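Local coordinates for protein 1-pyrroline-5-carboxylate dehydrogenase (PDB 1UZB) that probably catalyses the NAD-dependent oxidation of 1-pyrroline-5-carboxylate, by way of its open-chain semialdehyde, to glutamate in proline breakdown, at residues E25-V30 with L120-G125; R7-E12 with R111-L116; T191-G196 with N257-L262. All coordinates share one frame; numbering follows the deposited sequence.

Interaction 1 (E25-V30 with L120-G125); sequences EALRRV and LVYEVG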
ATOM      1  N   GLU A  25     -35.351 -28.293 -20.583  1.00  9.53           N
ATOM      2  CA  GLU A  25     -36.474 -28.127 -19.662  1.00  8.74           C
ATOM      3  C   GLU A  25     -36.842 -26.650 -19.538  1.00  8.76           C
ATOM      4  O   GLU A  25     -38.020 -26.304 -19.455  1.00  9.22           O
ATOM      5  CB  GLU A  25     -36.136 -28.696 -18.278  1.00 10.77           C
ATOM      6  CG  GLU A  25     -37.271 -28.603 -17.256  1.00 13.21           C
ATOM      7  CD  GLU A  25     -38.550 -29.304 -17.701  1.00 12.28           C
ATOM      8  OE1 GLU A  25     -38.460 -30.409 -18.274  1.00 13.19           O
ATOM      9  OE2 GLU A  25     -39.648 -28.755 -17.462  1.00 14.16           O
ATOM     10  N   ALA A  26     -35.831 -25.786 -19.529  1.00  8.64           N
ATOM     11  CA  ALA A  26     -36.061 -24.347 -19.418  1.00  7.85           C
ATOM     12  C   ALA A  26     -36.778 -23.821 -20.659  1.00  7.37           C
ATOM     13  O   ALA A  26     -37.711 -23.019 -20.559  1.00  7.33           O
ATOM     14  CB  ALA A  26     -34.736 -23.616 -19.225  1.00  8.47           C
ATOM     15  N   LEU A  27     -36.333 -24.263 -21.832  1.00  7.56           N
ATOM     16  CA  LEU A  27     -36.954 -23.854 -23.086  1.00  7.34           C
ATOM     17  C   LEU A  27     -38.406 -24.323 -23.127  1.00  7.71           C
ATOM     18  O   LEU A  27     -39.302 -23.573 -23.511  1.00  7.95           O
ATOM     19  CB  LEU A  27     -36.176 -24.436 -24.270  1.00  7.01           C
ATOM     20  CG  LEU A  27     -34.850 -23.738 -24.583  1.00  7.70           C
ATOM     21  CD1 LEU A  27     -34.012 -24.598 -25.513  1.00  9.19           C
ATOM     22  CD2 LEU A  27     -35.134 -22.378 -25.205  1.00  7.68           C
ATOM     23  N   ARG A  28     -38.643 -25.560 -22.707  1.00  7.13           N
ATOM     24  CA  ARG A  28     -39.995 -26.092 -22.705  1.00  8.46           C
ATOM     25  C   ARG A  28     -40.909 -25.304 -21.768  1.00  7.76           C
ATOM     26  O   ARG A  28     -42.031 -24.957 -22.140  1.00 10.19           O
ATOM     27  CB  ARG A  28     -39.968 -27.579 -22.336  1.00  8.72           C
ATOM     28  CG  ARG A  28     -39.478 -28.453 -23.478  1.00  7.94           C
ATOM     29  CD  ARG A  28     -39.118 -29.860 -23.038  1.00  8.31           C
ATOM     30  NE  ARG A  28     -38.798 -30.679 -24.201  1.00  8.86           N
ATOM     31  CZ  ARG A  28     -37.944 -31.695 -24.201  1.00  9.39           C
ATOM     32  NH1 ARG A  28     -37.306 -32.039 -23.090  1.00  9.62           N
ATOM     33  NH2 ARG A  28     -37.721 -32.360 -25.324  1.00  9.69           N
ATOM     34  N   ARG A  29     -40.436 -25.004 -20.562  1.00  9.03           N
ATOM     35  CA  ARG A  29     -41.256 -24.249 -19.621  1.00  9.64           C
ATOM     36  C   ARG A  29     -41.550 -22.834 -20.115  1.00  8.84           C
ATOM     37  O   ARG A  29     -42.668 -22.344 -19.962  1.00 10.88           O
ATOM     38  CB  ARG A  29     -40.593 -24.203 -18.245  1.00 11.30           C
ATOM     39  CG  ARG A  29     -40.527 -25.563 -17.581  1.00 13.42           C
ATOM     40  CD  ARG A  29     -40.267 -25.441 -16.097  1.00 17.12           C
ATOM     41  NE  ARG A  29     -40.177 -26.749 -15.457  1.00 19.29           N
ATOM     42  CZ  ARG A  29     -40.103 -26.932 -14.145  1.00 21.09           C
ATOM     43  NH1 ARG A  29     -40.111 -25.888 -13.328  1.00 21.99           N
ATOM     44  NH2 ARG A  29     -40.012 -28.159 -13.648  1.00 21.85           N
ATOM     45  N   VAL A  30     -40.558 -22.175 -20.706  1.00  9.75           N
ATOM     46  CA  VAL A  30     -40.773 -20.830 -21.227  1.00  9.92           C
ATOM     47  C   VAL A  30     -41.804 -20.875 -22.355  1.00 10.25           C
ATOM     48  O   VAL A  30     -42.716 -20.053 -22.403  1.00  9.98           O
ATOM     49  CB  VAL A  30     -39.456 -20.211 -21.751  1.00  9.61           C
ATOM     50  CG1 VAL A  30     -39.747 -18.953 -22.560  1.00 12.57           C
ATOM     51  CG2 VAL A  30     -38.546 -19.874 -20.580  1.00 11.84           C
ATOM     52  N   LEU A 120     -34.597 -15.374 -23.808  1.00  6.32           N
ATOM     53  CA  LEU A 120     -33.867 -14.635 -24.840  1.00  6.26           C
ATOM     54  C   LEU A 120     -33.943 -15.374 -26.174  1.00  5.86           C
ATOM     55  O   LEU A 120     -34.078 -14.759 -27.233  1.00  6.37           O
ATOM     56  CB  LEU A 120     -32.397 -14.471 -24.445  1.00  6.62           C
ATOM     57  CG  LEU A 120     -32.092 -13.445 -23.354  1.00  5.59           C
ATOM     58  CD1 LEU A 120     -30.626 -13.547 -22.972  1.00  6.36           C
ATOM     59  CD2 LEU A 120     -32.420 -12.042 -23.848  1.00  7.27           C
ATOM     60  N   VAL A 121     -33.831 -16.696 -26.117  1.00  5.51           N
ATOM     61  CA  VAL A 121     -33.904 -17.516 -27.317  1.00  5.86           C
ATOM     62  C   VAL A 121     -35.217 -17.246 -28.049  1.00  6.68           C
ATOM     63  O   VAL A 121     -35.226 -16.965 -29.248  1.00  7.20           O
ATOM     64  CB  VAL A 121     -33.820 -19.023 -26.958  1.00  5.72           C
ATOM     65  CG1 VAL A 121     -34.141 -19.874 -28.179  1.00  6.25           C
ATOM     66  CG2 VAL A 121     -32.425 -19.356 -26.435  1.00  5.68           C
ATOM     67  N   TYR A 122     -36.323 -17.319 -27.316  1.00  6.62           N
ATOM     68  CA  TYR A 122     -37.640 -17.106 -27.904  1.00  6.33           C
ATOM     69  C   TYR A 122     -38.033 -15.666 -28.200  1.00  6.59           C
ATOM     70  O   TYR A 122     -38.664 -15.410 -29.228  1.00  7.27           O
ATOM     71  CB  TYR A 122     -38.720 -17.746 -27.025  1.00  6.96           C
ATOM     72  CG  TYR A 122     -38.720 -19.255 -27.075  1.00  6.92           C
ATOM     73  CD1 TYR A 122     -38.485 -20.013 -25.929  1.00  7.81           C
ATOM     74  CD2 TYR A 122     -38.934 -19.927 -28.279  1.00  7.73           C
ATOM     75  CE1 TYR A 122     -38.463 -21.405 -25.982  1.00  9.38           C
ATOM     76  CE2 TYR A 122     -38.913 -21.315 -28.343  1.00  8.77           C
ATOM     77  CZ  TYR A 122     -38.677 -22.045 -27.190  1.00  9.92           C
ATOM     78  OH  TYR A 122     -38.653 -23.419 -27.253  1.00 13.43           O
ATOM     79  N   GLU A 123     -37.667 -14.724 -27.332  1.00  5.79           N
ATOM     80  CA  GLU A 123     -38.069 -13.338 -27.558  1.00  6.09           C
ATOM     81  C   GLU A 123     -37.226 -12.528 -28.540  1.00  5.99           C
ATOM     82  O   GLU A 123     -37.771 -11.701 -29.279  1.00  6.00           O
ATOM     83  CB  GLU A 123     -38.168 -12.563 -26.239  1.00  6.94           C
ATOM     84  CG  GLU A 123     -38.926 -11.247 -26.419  1.00  8.01           C
ATOM     85  CD  GLU A 123     -39.149 -10.474 -25.131  1.00  8.79           C
ATOM     86  OE1 GLU A 123     -40.099  -9.657 -25.102  1.00  8.91           O
ATOM     87  OE2 GLU A 123     -38.381 -10.665 -24.161  1.00 10.07           O
ATOM     88  N   VAL A 124     -35.909 -12.738 -28.545  1.00  6.03           N
ATOM     89  CA  VAL A 124     -35.059 -11.990 -29.468  1.00  6.42           C
ATOM     90  C   VAL A 124     -34.244 -12.842 -30.441  1.00  6.51           C
ATOM     91  O   VAL A 124     -33.399 -12.325 -31.168  1.00  6.91           O
ATOM     92  CB  VAL A 124     -34.118 -11.000 -28.726  1.00  7.24           C
ATOM     93  CG1 VAL A 124     -34.949  -9.972 -27.966  1.00  7.22           C
ATOM     94  CG2 VAL A 124     -33.193 -11.744 -27.786  1.00  7.39           C
ATOM     95  N   GLY A 125     -34.496 -14.148 -30.452  1.00  6.36           N
ATOM     96  CA  GLY A 125     -33.820 -15.020 -31.396  1.00  6.18           C
ATOM     97  C   GLY A 125     -32.343 -15.312 -31.242  1.00  5.79           C
ATOM     98  O   GLY A 125     -31.635 -15.481 -32.241  1.00  6.92           O
TER

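Interaction 2 (R7-E12 with R111-L116); sequences RNEPIE and RRKREL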
ATOM      1  N   ARG A   7     -15.110 -12.441 -10.134  1.00  7.68           N
ATOM      2  CA  ARG A   7     -14.758 -13.412 -11.161  1.00  8.41           C
ATOM      3  C   ARG A   7     -15.917 -13.388 -12.147  1.00  7.68           C
ATOM      4  O   ARG A   7     -17.071 -13.222 -11.743  1.00  8.96           O
ATOM      5  CB  ARG A   7     -14.615 -14.829 -10.591  1.00 12.65           C
ATOM      6  CG  ARG A   7     -13.547 -14.996  -9.522  1.00 14.92           C
ATOM      7  CD  ARG A   7     -13.020 -16.428  -9.493  1.00 18.88           C
ATOM      8  NE  ARG A   7     -14.079 -17.419  -9.321  1.00 20.65           N
ATOM      9  CZ  ARG A   7     -14.735 -17.629  -8.183  1.00 22.05           C
ATOM     10  NH1 ARG A   7     -14.443 -16.919  -7.103  1.00 23.83           N
ATOM     11  NH2 ARG A   7     -15.685 -18.554  -8.126  1.00 22.96           N
ATOM     12  N   ASN A   8     -15.626 -13.533 -13.433  1.00  6.62           N
ATOM     13  CA  ASN A   8     -16.693 -13.538 -14.427  1.00  6.66           C
ATOM     14  C   ASN A   8     -17.503 -14.829 -14.366  1.00  7.83           C
ATOM     15  O   ASN A   8     -16.961 -15.906 -14.110  1.00  9.46           O
ATOM     16  CB  ASN A   8     -16.122 -13.372 -15.838  1.00  6.92           C
ATOM     17  CG  ASN A   8     -15.488 -12.012 -16.053  1.00  7.66           C
ATOM     18  OD1 ASN A   8     -14.292 -11.826 -15.824  1.00  8.04           O
ATOM     19  ND2 ASN A   8     -16.293 -11.049 -16.485  1.00  5.86           N
ATOM     20  N   GLU A   9     -18.806 -14.707 -14.596  1.00  7.79           N
ATOM     21  CA  GLU A   9     -19.712 -15.852 -14.590  1.00  8.21           C
ATOM     22  C   GLU A   9     -19.411 -16.685 -15.833  1.00  9.74           C
ATOM     23  O   GLU A   9     -19.417 -16.169 -16.944  1.00  9.40           O
ATOM     24  CB  GLU A   9     -21.160 -15.357 -14.633  1.00  9.23           C
ATOM     25  CG  GLU A   9     -22.237 -16.437 -14.657  1.00 10.50           C
ATOM     26  CD  GLU A   9     -22.389 -17.167 -13.337  1.00 11.39           C
ATOM     27  OE1 GLU A   9     -22.050 -16.585 -12.286  1.00 11.04           O
ATOM     28  OE2 GLU A   9     -22.868 -18.320 -13.350  1.00 13.82           O
ATOM     29  N   PRO A  10     -19.128 -17.986 -15.659  1.00  9.90           N
ATOM     30  CA  PRO A  10     -18.828 -18.841 -16.811  1.00 11.30           C
ATOM     31  C   PRO A  10     -19.964 -18.879 -17.829  1.00 10.79           C
ATOM     32  O   PRO A  10     -21.133 -18.944 -17.460  1.00 13.05           O
ATOM     33  CB  PRO A  10     -18.592 -20.204 -16.171  1.00 12.87           C
ATOM     34  CG  PRO A  10     -17.995 -19.845 -14.848  1.00 12.59           C
ATOM     35  CD  PRO A  10     -18.887 -18.708 -14.397  1.00 11.46           C
ATOM     36  N   ILE A  11     -19.611 -18.829 -19.109  1.00 10.52           N
ATOM     37  CA  ILE A  11     -20.595 -18.879 -20.185  1.00 10.48           C
ATOM     38  C   ILE A  11     -20.812 -20.343 -20.554  1.00 10.37           C
ATOM     39  O   ILE A  11     -19.876 -21.034 -20.957  1.00 11.79           O
ATOM     40  CB  ILE A  11     -20.101 -18.102 -21.425  1.00 10.08           C
ATOM     41  CG1 ILE A  11     -19.883 -16.632 -21.057  1.00 11.22           C
ATOM     42  CG2 ILE A  11     -21.118 -18.215 -22.558  1.00 10.54           C
ATOM     43  CD1 ILE A  11     -19.290 -15.791 -22.172  1.00 14.02           C
ATOM     44  N   GLU A  12     -22.046 -20.809 -20.405  1.00 10.28           N
ATOM     45  CA  GLU A  12     -22.388 -22.194 -20.703  1.00 10.77           C
ATOM     46  C   GLU A  12     -22.274 -22.512 -22.192  1.00 11.61           C
ATOM     47  O   GLU A  12     -22.748 -21.752 -23.037  1.00 12.13           O
ATOM     48  CB  GLU A  12     -23.806 -22.489 -20.208  1.00 11.14           C
ATOM     49  CG  GLU A  12     -24.264 -23.920 -20.428  1.00 11.07           C
ATOM     50  CD  GLU A  12     -23.344 -24.939 -19.781  1.00 11.41           C
ATOM     51  OE1 GLU A  12     -23.186 -24.906 -18.540  1.00 14.37           O
ATOM     52  OE2 GLU A  12     -22.779 -25.773 -20.517  1.00 13.37           O
ATOM     53  N   ARG A 111     -29.692 -18.156 -10.132  1.00  7.80           N
ATOM     54  CA  ARG A 111     -30.549 -19.327  -9.967  1.00  9.06           C
ATOM     55  C   ARG A 111     -31.642 -19.426 -11.032  1.00  9.42           C
ATOM     56  O   ARG A 111     -32.283 -20.465 -11.166  1.00 11.15           O
ATOM     57  CB  ARG A 111     -31.166 -19.336  -8.564  1.00  9.90           C
ATOM     58  CG  ARG A 111     -30.142 -19.626  -7.481  1.00 12.75           C
ATOM     59  CD  ARG A 111     -30.636 -19.278  -6.092  1.00 14.36           C
ATOM     60  NE  ARG A 111     -29.579 -19.486  -5.108  1.00 15.94           N
ATOM     61  CZ  ARG A 111     -29.362 -18.695  -4.062  1.00 16.17           C
ATOM     62  NH1 ARG A 111     -30.130 -17.634  -3.852  1.00 14.73           N
ATOM     63  NH2 ARG A 111     -28.360 -18.960  -3.234  1.00 18.89           N
ATOM     64  N   ARG A 112     -31.854 -18.350 -11.789  1.00  8.29           N
ATOM     65  CA  ARG A 112     -32.863 -18.339 -12.851  1.00  9.05           C
ATOM     66  C   ARG A 112     -32.206 -18.221 -14.226  1.00  8.78           C
ATOM     67  O   ARG A 112     -32.854 -17.856 -15.210  1.00  8.00           O
ATOM     68  CB  ARG A 112     -33.840 -17.174 -12.654  1.00 11.18           C
ATOM     69  CG  ARG A 112     -34.736 -17.316 -11.433  1.00 14.63           C
ATOM     70  CD  ARG A 112     -35.738 -16.174 -11.332  1.00 16.30           C
ATOM     71  NE  ARG A 112     -36.655 -16.134 -12.469  1.00 18.74           N
ATOM     72  CZ  ARG A 112     -37.686 -15.297 -12.569  1.00 20.65           C
ATOM     73  NH1 ARG A 112     -38.469 -15.326 -13.639  1.00 20.87           N
ATOM     74  NH2 ARG A 112     -37.933 -14.432 -11.597  1.00 23.42           N
ATOM     75  N   LYS A 113     -30.922 -18.552 -14.283  1.00  8.52           N
ATOM     76  CA  LYS A 113     -30.141 -18.454 -15.511  1.00  9.15           C
ATOM     77  C   LYS A 113     -30.740 -19.141 -16.739  1.00  7.37           C
ATOM     78  O   LYS A 113     -30.911 -18.504 -17.783  1.00  7.71           O
ATOM     79  CB  LYS A 113     -28.725 -18.981 -15.253  1.00 13.33           C
ATOM     80  CG  LYS A 113     -27.758 -18.816 -16.413  1.00 17.79           C
ATOM     81  CD  LYS A 113     -26.314 -18.738 -15.923  1.00 19.55           C
ATOM     82  CE  LYS A 113     -25.929 -19.922 -15.053  1.00 21.54           C
ATOM     83  NZ  LYS A 113     -24.484 -19.877 -14.703  1.00 18.28           N
ATOM     84  N   ARG A 114     -31.066 -20.427 -16.628  1.00  7.92           N
ATOM     85  CA  ARG A 114     -31.620 -21.153 -17.766  1.00  8.79           C
ATOM     86  C   ARG A 114     -32.935 -20.550 -18.264  1.00  6.73           C
ATOM     87  O   ARG A 114     -33.174 -20.466 -19.473  1.00  7.61           O
ATOM     88  CB  ARG A 114     -31.816 -22.629 -17.404  1.00  9.45           C
ATOM     89  CG  ARG A 114     -30.519 -23.404 -17.143  1.00 12.15           C
ATOM     90  CD  ARG A 114     -29.709 -23.635 -18.423  1.00 11.92           C
ATOM     91  NE  ARG A 114     -28.624 -22.671 -18.606  1.00 13.87           N
ATOM     92  CZ  ARG A 114     -27.478 -22.689 -17.931  1.00 12.78           C
ATOM     93  NH1 ARG A 114     -27.254 -23.624 -17.017  1.00 13.95           N
ATOM     94  NH2 ARG A 114     -26.546 -21.776 -18.177  1.00 14.03           N
ATOM     95  N   GLU A 115     -33.784 -20.130 -17.333  1.00  7.74           N
ATOM     96  CA  GLU A 115     -35.062 -19.519 -17.685  1.00  8.01           C
ATOM     97  C   GLU A 115     -34.842 -18.228 -18.475  1.00  7.01           C
ATOM     98  O   GLU A 115     -35.495 -17.990 -19.492  1.00  7.22           O
ATOM     99  CB  GLU A 115     -35.861 -19.199 -16.421  1.00  8.50           C
ATOM    100  CG  GLU A 115     -37.264 -18.686 -16.691  1.00 11.19           C
ATOM    101  CD  GLU A 115     -37.874 -17.992 -15.489  1.00 13.61           C
ATOM    102  OE1 GLU A 115     -37.488 -18.321 -14.347  1.00 16.71           O
ATOM    103  OE2 GLU A 115     -38.746 -17.121 -15.687  1.00 15.89           O
ATOM    104  N   LEU A 116     -33.928 -17.388 -17.996  1.00  7.25           N
ATOM    105  CA  LEU A 116     -33.642 -16.128 -18.673  1.00  6.57           C
ATOM    106  C   LEU A 116     -33.039 -16.369 -20.058  1.00  6.09           C
ATOM    107  O   LEU A 116     -33.391 -15.687 -21.017  1.00  5.94           O
ATOM    108  CB  LEU A 116     -32.708 -15.268 -17.816  1.00  7.44           C
ATOM    109  CG  LEU A 116     -33.351 -14.719 -16.536  1.00  7.15           C
ATOM    110  CD1 LEU A 116     -32.294 -14.055 -15.674  1.00  8.01           C
ATOM    111  CD2 LEU A 116     -34.458 -13.733 -16.891  1.00  9.67           C
TER
HETATM  112  O   HOH W   1     -23.684 -19.497 -17.828  1.00 16.76           O
HETATM  113  O   HOH W   2     -21.950 -20.986 -15.688  1.00 26.86           O
HETATM  114  O   HOH W   3     -24.193 -23.131 -16.720  1.00 23.11           O

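Interaction 3 (T191-G196 with N257-L262); sequences TGMIVG and NFTGSL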
ATOM      1  N   THR A 191     -29.790  -4.645 -17.499  1.00  4.39           N
ATOM      2  CA  THR A 191     -29.396  -4.765 -16.099  1.00  4.96           C
ATOM      3  C   THR A 191     -28.262  -3.819 -15.705  1.00  4.26           C
ATOM      4  O   THR A 191     -28.359  -3.107 -14.701  1.00  5.17           O
ATOM      5  CB  THR A 191     -28.965  -6.204 -15.782  1.00  4.90           C
ATOM      6  OG1 THR A 191     -30.080  -7.085 -15.962  1.00  6.28           O
ATOM      7  CG2 THR A 191     -28.473  -6.313 -14.351  1.00  6.17           C
ATOM      8  N   GLY A 192     -27.188  -3.808 -16.491  1.00  5.04           N
ATOM      9  CA  GLY A 192     -26.059  -2.951 -16.181  1.00  5.56           C
ATOM     10  C   GLY A 192     -26.391  -1.473 -16.103  1.00  4.68           C
ATOM     11  O   GLY A 192     -25.956  -0.767 -15.187  1.00  5.11           O
ATOM     12  N   MET A 193     -27.168  -1.001 -17.071  1.00  5.25           N
ATOM     13  CA  MET A 193     -27.550   0.405 -17.132  1.00  5.21           C
ATOM     14  C   MET A 193     -28.400   0.852 -15.951  1.00  4.69           C
ATOM     15  O   MET A 193     -28.425   2.035 -15.605  1.00  5.01           O
ATOM     16  CB  MET A 193     -28.311   0.686 -18.426  1.00  7.49           C
ATOM     17  CG  MET A 193     -27.502   0.469 -19.686  1.00  7.86           C
ATOM     18  SD  MET A 193     -28.492   0.832 -21.143  1.00 11.79           S
ATOM     19  CE  MET A 193     -28.298   2.565 -21.144  1.00 11.50           C
ATOM     20  N   ILE A 194     -29.098  -0.102 -15.339  1.00  4.54           N
ATOM     21  CA  ILE A 194     -29.957   0.169 -14.191  1.00  5.41           C
ATOM     22  C   ILE A 194     -29.214   0.046 -12.862  1.00  4.69           C
ATOM     23  O   ILE A 194     -29.217   0.974 -12.051  1.00  5.87           O
ATOM     24  CB  ILE A 194     -31.151  -0.820 -14.140  1.00  4.10           C
ATOM     25  CG1 ILE A 194     -32.072  -0.604 -15.342  1.00  5.10           C
ATOM     26  CG2 ILE A 194     -31.918  -0.654 -12.831  1.00  6.74           C
ATOM     27  CD1 ILE A 194     -33.163  -1.646 -15.458  1.00  7.01           C
ATOM     28  N   VAL A 195     -28.562  -1.096 -12.644  1.00  5.04           N
ATOM     29  CA  VAL A 195     -27.892  -1.327 -11.371  1.00  6.45           C
ATOM     30  C   VAL A 195     -26.656  -0.482 -11.103  1.00  5.43           C
ATOM     31  O   VAL A 195     -26.302  -0.276  -9.946  1.00  6.16           O
ATOM     32  CB  VAL A 195     -27.555  -2.839 -11.166  1.00  7.64           C
ATOM     33  CG1 VAL A 195     -28.830  -3.671 -11.271  1.00  8.96           C
ATOM     34  CG2 VAL A 195     -26.526  -3.308 -12.176  1.00  9.25           C
ATOM     35  N   GLY A 196     -26.002   0.009 -12.150  1.00  5.40           N
ATOM     36  CA  GLY A 196     -24.834   0.851 -11.939  1.00  5.92           C
ATOM     37  C   GLY A 196     -25.256   2.109 -11.194  1.00  5.12           C
ATOM     38  O   GLY A 196     -24.757   2.394 -10.101  1.00  6.06           O
ATOM     39  N   ASN A 257     -29.499   7.523 -19.271  1.00  6.23           N
ATOM     40  CA  ASN A 257     -28.523   6.503 -19.625  1.00  6.33           C
ATOM     41  C   ASN A 257     -29.144   5.798 -20.830  1.00  6.83           C
ATOM     42  O   ASN A 257     -30.194   5.165 -20.717  1.00  7.18           O
ATOM     43  CB  ASN A 257     -28.317   5.542 -18.450  1.00  6.89           C
ATOM     44  CG  ASN A 257     -27.013   4.769 -18.545  1.00  6.17           C
ATOM     45  OD1 ASN A 257     -26.166   5.047 -19.397  1.00  8.68           O
ATOM     46  ND2 ASN A 257     -26.844   3.794 -17.660  1.00  7.41           N
ATOM     47  N   PHE A 258     -28.500   5.932 -21.984  1.00  6.20           N
ATOM     48  CA  PHE A 258     -29.017   5.366 -23.221  1.00  6.29           C
ATOM     49  C   PHE A 258     -28.034   4.526 -24.013  1.00  7.60           C
ATOM     50  O   PHE A 258     -26.850   4.848 -24.105  1.00  7.09           O
ATOM     51  CB  PHE A 258     -29.507   6.506 -24.123  1.00  6.65           C
ATOM     52  CG  PHE A 258     -29.814   6.084 -25.535  1.00  6.51           C
ATOM     53  CD1 PHE A 258     -31.046   5.529 -25.857  1.00  7.75           C
ATOM     54  CD2 PHE A 258     -28.869   6.254 -26.545  1.00  6.44           C
ATOM     55  CE1 PHE A 258     -31.338   5.152 -27.165  1.00  9.02           C
ATOM     56  CE2 PHE A 258     -29.148   5.878 -27.862  1.00  7.18           C
ATOM     57  CZ  PHE A 258     -30.384   5.328 -28.170  1.00  7.63           C
ATOM     58  N   THR A 259     -28.553   3.448 -24.591  1.00  7.56           N
ATOM     59  CA  THR A 259     -27.776   2.571 -25.455  1.00  8.84           C
ATOM     60  C   THR A 259     -28.724   2.227 -26.597  1.00  8.30           C
ATOM     61  O   THR A 259     -29.814   1.703 -26.370  1.00  9.20           O
ATOM     62  CB  THR A 259     -27.323   1.279 -24.742  1.00 10.06           C
ATOM     63  OG1 THR A 259     -26.467   1.614 -23.642  1.00 10.76           O
ATOM     64  CG2 THR A 259     -26.551   0.387 -25.710  1.00 11.35           C
ATOM     65  N   GLY A 260     -28.314   2.558 -27.816  1.00  7.56           N
ATOM     66  CA  GLY A 260     -29.138   2.295 -28.983  1.00  8.68           C
ATOM     67  C   GLY A 260     -28.549   2.922 -30.234  1.00  8.29           C
ATOM     68  O   GLY A 260     -27.335   3.113 -30.331  1.00  9.43           O
ATOM     69  N   SER A 261     -29.411   3.263 -31.188  1.00  8.63           N
ATOM     70  CA  SER A 261     -28.967   3.842 -32.450  1.00 10.00           C
ATOM     71  C   SER A 261     -28.434   5.266 -32.335  1.00  8.45           C
ATOM     72  O   SER A 261     -28.808   6.025 -31.437  1.00  8.54           O
ATOM     73  CB  SER A 261     -30.110   3.834 -33.468  1.00 11.47           C
ATOM     74  OG  SER A 261     -31.093   4.791 -33.116  1.00 14.37           O
ATOM     75  N   LEU A 262     -27.564   5.623 -33.271  1.00  8.43           N
ATOM     76  CA  LEU A 262     -26.978   6.954 -33.301  1.00  8.23           C
ATOM     77  C   LEU A 262     -28.060   8.004 -33.539  1.00  9.20           C
ATOM     78  O   LEU A 262     -28.029   9.083 -32.954  1.00  8.86           O
ATOM     79  CB  LEU A 262     -25.923   7.035 -34.405  1.00  8.74           C
ATOM     80  CG  LEU A 262     -25.294   8.410 -34.647  1.00  7.84           C
ATOM     81  CD1 LEU A 262     -24.651   8.922 -33.366  1.00  8.63           C
ATOM     82  CD2 LEU A 262     -24.263   8.310 -35.758  1.00  8.80           C
TER

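Interaction 1 (E25-V30 with L120-G125)
Leu27 and Val30, three residues apart on helix 17-32, both pack against the ring of Tyr122, and Leu27 reaches on to Val121. The closest apolar approach is made by Leu27, whose CD2 lies 3.6 Å from Tyr122 CE1. The same methyl stands 4.0 Å from Val121 CB, the two aliphatic chains crossing at about a right angle. Tyr122 also meets backbone: Leu27 O sits at the edge of the ring, near its plane, 3.4 Å from Tyr122 CE1. Farther along, Val30 and Tyr122 slide past each other in opposite directions, Val30 CG1 lying oblique to the ring at 3.8 Å from Tyr122 CD1. With CG anti to its own carbonyl carbon (chi1 -72°), Tyr122 sets its CD1 and CE1 side against Leu27 and Val30. The example is one of helix-on-helix packing, in which an N-terminal helix lies against helix 113-124 of the aldehyde dehydrogenase fold; the axes of the two segments come within 10.5 Å at an angle of 45°. Beyond the ring, the phenol OH is hydrogen-bonded to Glu355, and Phe34 packs against Tyr122 edge-to-face. An alanine in place of Tyr122 would probably open a gap beside Leu27 and Val30 and leave the Glu355 carboxylate without its phenol partner. Whereas the four touching residues are buried, helix 17-32 carries charge on its solvent side. There Arg29 NE donates to Glu25 OE2 at 2.9 Å, one turn back, the carboxylate oxygen lying in the guanidinium plane and being met on its anti side.

Interaction 2 (R7-E12 with R111-L116)
Lys113 and Glu9 approach from opposite directions and join in a salt bridge, Lys113 NZ donating to Glu9 OE2 at 2.6 Å. A bend in the lysine chain at chi3 (54°) brings NZ there. The ammonium meets the anti side of this oxygen, slightly out of the carboxylate plane (17°), while Glu9 OE1 is paired with Arg110 NE. Lys113 NZ has further acceptors in two waters. Water 2 accepts from it at 2.9 Å and donates to Pro10 O at 2.8 Å; water 1 also donates to Pro10 O but takes only weak bonds from Lys113 NZ and Glu12 N. Glu12 and Arg114 meet differently. Glu12 CG lies over one face of the guanidinium, CB comes to 3.5 Å from Arg114 NH2, and the two charged planes stand almost perpendicular (89°). No N-H points at Glu12 OE1, well out of the guanidinium plane; instead water 3 donates to Glu12 OE1 at 2.7 Å and accepts from Arg114 NH2 at 3.1 Å. Glu12 OE2 is held by Phe14 N, and Arg114 NE forms a salt bridge with Glu117. Between the two segments the one direct ion pair is thus Glu9 with Lys113, with water relaying the remaining polar links of a surface contact.

Interaction 3 (T191-G196 with N257-L262)
A helix packed on a sheet, with Met193 set against Asn257 and Thr259, forms this buried contact in the Rossmann-like part of the aldehyde dehydrogenase fold. Segment 191-196 runs nearly antiparallel to strand residues 257-259 (169°), their axes 9.4 Å apart. One side-chain hydrogen bond joins them: Asn257 ND2 donates to Met193 O at 3.1 Å, with an N-H...O angle of 145°. The donor lies in the carbonyl plane, on a lone pair, and the oxygen is nearly in the amide plane, which fixes how the amide is turned. The same nitrogen is also bonded to Tyr502 OH. Met193 extends straight as far as its sulfur and then bends at the last torsion (chi3 82°), bringing CE to 3.2 Å from Asn257 O. Here the thioether end fits snugly beside the threonine hydroxyl: Thr259 OG1 is 3.3 Å from Met193 SD and 3.2 Å from Met193 CE. Asn257 and Thr259 turn their CB atoms toward the helix and Phe258 turns its own away, the usual alternation along a strand. Helix 188-199 is the connection of a beta-alpha-beta crossover between parallel strands 165-180 and 203-207. Strand 255-259 lies between 165-180 and 284-288, while helices 128-149 and 213-226 touch other sides of helix 188-199.

Interactions 1 and 2 are neighbours on helix 113-124, using its later and earlier turns; their centres are 14 Å apart, and they touch where Ala26 CB packs 3.5 Å from Arg114 O. The N-terminal region therefore meets this helix twice. Interaction 3 lies deeper, its centre 24 Å from that of interaction 1 and 20 Å from that of interaction 2; its nearest atoms are about 10 Å and about 7 Å from theirs. Helix 128-149 is common ground, being met by Leu27, Glu9 and Thr191 from segments of all three interactions. Interaction 3 is probably the one nearest the cofactor site, since in related enzymes the Phe-Thr-Gly-Ser sequence within segment 257-262 lies beside bound NAD.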